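PDB 2NVA: arginine decarboxylase, A207R protein, which catalyses the pyridoxal 5'-phosphate-dependent decarboxylation of arginine to agmatine and belongs to the class-II Orn/Lys/Arg decarboxylase family. Local coordinates for residues 320-325 with 362-367. Numbering follows the deposited sequence. Where two conformers were deposited one is given.
With PL2 ((4-{[(4-{[amino(imino)methyl]amino}butyl)amino]methyl}-5-hydroxy-6-methylpyridin-3-yl)methyl dihydrogen phosphate), chain J.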
loop_
_atom_site.group_PDB
_atom_site.type_symbol
_atom_site.label_atom_id
_atom_site.label_comp_id
_atom_site.label_asym_id
_atom_site.label_seq_id
_atom_site.Cartn_x
_atom_site.Cartn_y
_atom_site.Cartn_z
ATOM N N TYR A 320 -7.089 -11.975 10.452
ATOM C CA TYR A 320 -6.576 -11.904 9.073
ATOM C C TYR A 320 -7.284 -10.871 8.221
ATOM O O TYR A 320 -8.486 -10.673 8.372
ATOM C CB TYR A 320 -6.724 -13.254 8.384
ATOM C CG TYR A 320 -5.746 -14.294 8.854
ATOM C CD1 TYR A 320 -4.378 -14.162 8.580
ATOM C CD2 TYR A 320 -6.176 -15.419 9.553
ATOM C CE1 TYR A 320 -3.463 -15.119 8.987
ATOM C CE2 TYR A 320 -5.265 -16.393 9.972
ATOM C CZ TYR A 320 -3.904 -16.221 9.686
ATOM O OH TYR A 320 -2.973 -17.151 10.080
ATOM N N GLY A 321 -6.544 -10.249 7.308
ATOM C CA GLY A 321 -7.142 -9.374 6.307
ATOM C C GLY A 321 -7.760 -10.208 5.182
ATOM O O GLY A 321 -7.447 -11.394 5.041
ATOM N N CYS A 322 -8.588 -9.578 4.357
ATOM C CA CYS A 322 -9.358 -10.308 3.342
ATOM C C CYS A 322 -8.577 -10.695 2.088
ATOM O O CYS A 322 -9.097 -11.452 1.266
ATOM C CB CYS A 322 -10.630 -9.536 2.951
ATOM S SG CYS A 322 -10.320 -7.848 2.439
ATOM N N THR A 323 -7.353 -10.183 1.909
ATOM C CA THR A 323 -6.624 -10.450 0.650
ATOM C C THR A 323 -5.964 -11.830 0.608
ATOM O O THR A 323 -5.864 -12.527 1.631
ATOM C CB THR A 323 -5.535 -9.374 0.317
ATOM O OG1 THR A 323 -4.404 -9.537 1.182
ATOM C CG2 THR A 323 -6.101 -7.937 0.441
ATOM N N CYS A 324 -5.522 -12.192 -0.600
ATOM C CA CYS A 324 -4.775 -13.417 -0.931
ATOM C C CYS A 324 -3.434 -13.592 -0.207
ATOM O O CYS A 324 -2.901 -14.706 -0.116
ATOM C CB CYS A 324 -4.485 -13.416 -2.446
ATOM S SG CYS A 324 -3.589 -11.866 -3.017
ATOM N N ASP A 325 -2.886 -12.491 0.282
ATOM C CA ASP A 325 -1.481 -12.420 0.695
ATOM C C ASP A 325 -1.259 -12.842 2.141
ATOM O O ASP A 325 -2.022 -12.454 3.027
ATOM C CB ASP A 325 -1.010 -10.973 0.487
ATOM C CG ASP A 325 0.472 -10.820 0.520
ATOM O OD1 ASP A 325 1.186 -11.507 1.295
ATOM O OD2 ASP A 325 0.979 -9.957 -0.244
ATOM N N ASN A 362 -6.704 -6.924 -4.995
ATOM C CA ASN A 362 -7.652 -8.049 -4.945
ATOM C C ASN A 362 -9.122 -7.662 -5.194
ATOM O O ASN A 362 -10.002 -8.519 -5.139
ATOM C CB ASN A 362 -7.561 -8.796 -3.608
ATOM C CG ASN A 362 -6.392 -9.760 -3.533
ATOM O OD1 ASN A 362 -5.273 -9.457 -3.980
ATOM N ND2 ASN A 362 -6.644 -10.922 -2.950
ATOM N N GLY A 363 -9.381 -6.384 -5.459
ATOM C CA GLY A 363 -10.750 -5.911 -5.669
ATOM C C GLY A 363 -11.438 -5.548 -4.362
ATOM O O GLY A 363 -12.648 -5.349 -4.338
ATOM N N PHE A 364 -10.684 -5.492 -3.267
ATOM C CA PHE A 364 -11.244 -5.034 -1.982
ATOM C C PHE A 364 -10.899 -3.558 -1.763
ATOM O O PHE A 364 -10.625 -2.849 -2.730
ATOM C CB PHE A 364 -10.735 -5.909 -0.834
ATOM C CG PHE A 364 -11.100 -7.350 -0.973
ATOM C CD1 PHE A 364 -12.442 -7.751 -0.935
ATOM C CD2 PHE A 364 -10.117 -8.315 -1.165
ATOM C CE1 PHE A 364 -12.797 -9.091 -1.061
ATOM C CE2 PHE A 364 -10.467 -9.672 -1.307
ATOM C CZ PHE A 364 -11.794 -10.062 -1.248
ATOM N N GLY A 365 -10.904 -3.088 -0.515
ATOM C CA GLY A 365 -10.496 -1.706 -0.244
ATOM C C GLY A 365 -11.626 -0.699 -0.141
ATOM O O GLY A 365 -11.384 0.453 0.200
ATOM N N GLU A 366 -12.858 -1.123 -0.397
ATOM C CA GLU A 366 -13.995 -0.204 -0.322
ATOM C C GLU A 366 -14.403 0.015 1.124
ATOM O O GLU A 366 -14.260 -0.875 1.970
ATOM C CB GLU A 366 -15.175 -0.715 -1.153
ATOM C CG GLU A 366 -14.848 -0.784 -2.637
ATOM C CD GLU A 366 -16.054 -0.661 -3.503
ATOM O OE1 GLU A 366 -16.826 -1.647 -3.592
ATOM O OE2 GLU A 366 -16.244 0.424 -4.117
ATOM N N TYR A 367 -14.896 1.216 1.397
ATOM C CA TYR A 367 -15.382 1.549 2.732
ATOM C C TYR A 367 -16.368 2.695 2.645
ATOM O O TYR A 367 -16.343 3.485 1.694
ATOM C CB TYR A 367 -14.218 1.916 3.677
ATOM C CG TYR A 367 -13.405 3.112 3.219
ATOM C CD1 TYR A 367 -13.766 4.404 3.573
ATOM C CD2 TYR A 367 -12.263 2.941 2.443
ATOM C CE1 TYR A 367 -13.036 5.507 3.153
ATOM C CE2 TYR A 367 -11.522 4.040 2.023
ATOM C CZ TYR A 367 -11.914 5.318 2.380
ATOM O OH TYR A 367 -11.179 6.418 1.969
HETATM N N1 PL2 J . -4.027 -17.900 -7.152
HETATM C C2 PL2 J . -4.198 -17.543 -5.869
HETATM C C2A PL2 J . -5.338 -18.200 -5.069
HETATM C C3 PL2 J . -3.328 -16.619 -5.282
HETATM O O3 PL2 J . -3.503 -16.289 -3.970
HETATM C C4 PL2 J . -2.281 -16.042 -6.045
HETATM C C4A PL2 J . -1.273 -15.005 -5.498
HETATM C C5 PL2 J . -2.173 -16.460 -7.395
HETATM C C6 PL2 J . -3.060 -17.392 -7.913
HETATM P P PL2 J . 1.373 -15.623 -8.883
HETATM N N PL2 J . -1.111 -15.066 -4.046
HETATM C CA PL2 J . -1.113 -13.690 -3.486
HETATM C CG PL2 J . 0.418 -11.696 -3.126
HETATM O OP2 PL2 J . 2.777 -15.623 -8.161
HETATM O OP3 PL2 J . 1.148 -14.114 -9.408
HETATM O OP1 PL2 J . 1.335 -16.555 -10.032
HETATM O OP4 PL2 J . 0.231 -15.915 -7.770
HETATM C C5M PL2 J . -1.056 -15.897 -8.290
HETATM C CB PL2 J . -0.016 -12.798 -4.118
HETATM C CD PL2 J . 1.603 -10.887 -3.679
HETATM N NE PL2 J . 1.681 -9.637 -2.899
HETATM C CZ PL2 J . 2.404 -8.581 -3.263
HETATM N NH2 PL2 J . 2.396 -7.478 -2.496
HETATM N NH1 PL2 J . 3.131 -8.601 -4.376
#
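C322 and F364 give a compact example of a sulfur-aromatic contact joining two loops. The thiol sulfur lies over one face of the phenyl ring, with SG of C322 3.8 Å from the F364 centroid and 24° off the ring normal, displaced toward CG and CD2. CB of C322 stands 4.2 Å from the same centroid, almost straight above it, as a CH-pi contact. F364 CG is anti to its own carbonyl carbon (chi1 -60°), which swings the ring under C322, while the N362 backbone O lies off the opposite face. Beside this close packing, the N362 side chain lies against T323 and C324. C322 is buried but F364 partly exposed, and beyond it the chain runs on to exposed E366, salt-bridged to K17.

Past C324 the loop reaches a ligand pocket between subunits: D325, not touching 362-367, accepts a hydrogen bond from NE of PL2 at OD2 (2.8 Å), while second-subunit residues hold much of the rest. H91 of that subunit hydrogen-bonds to the C322 carbonyl. Residues 320-325 begin the loop joining strand 314-320 to its antiparallel neighbour 331-337 in the mixed sheet, and 362-367 leads into strand 367-371, which pairs parallel with 18-22.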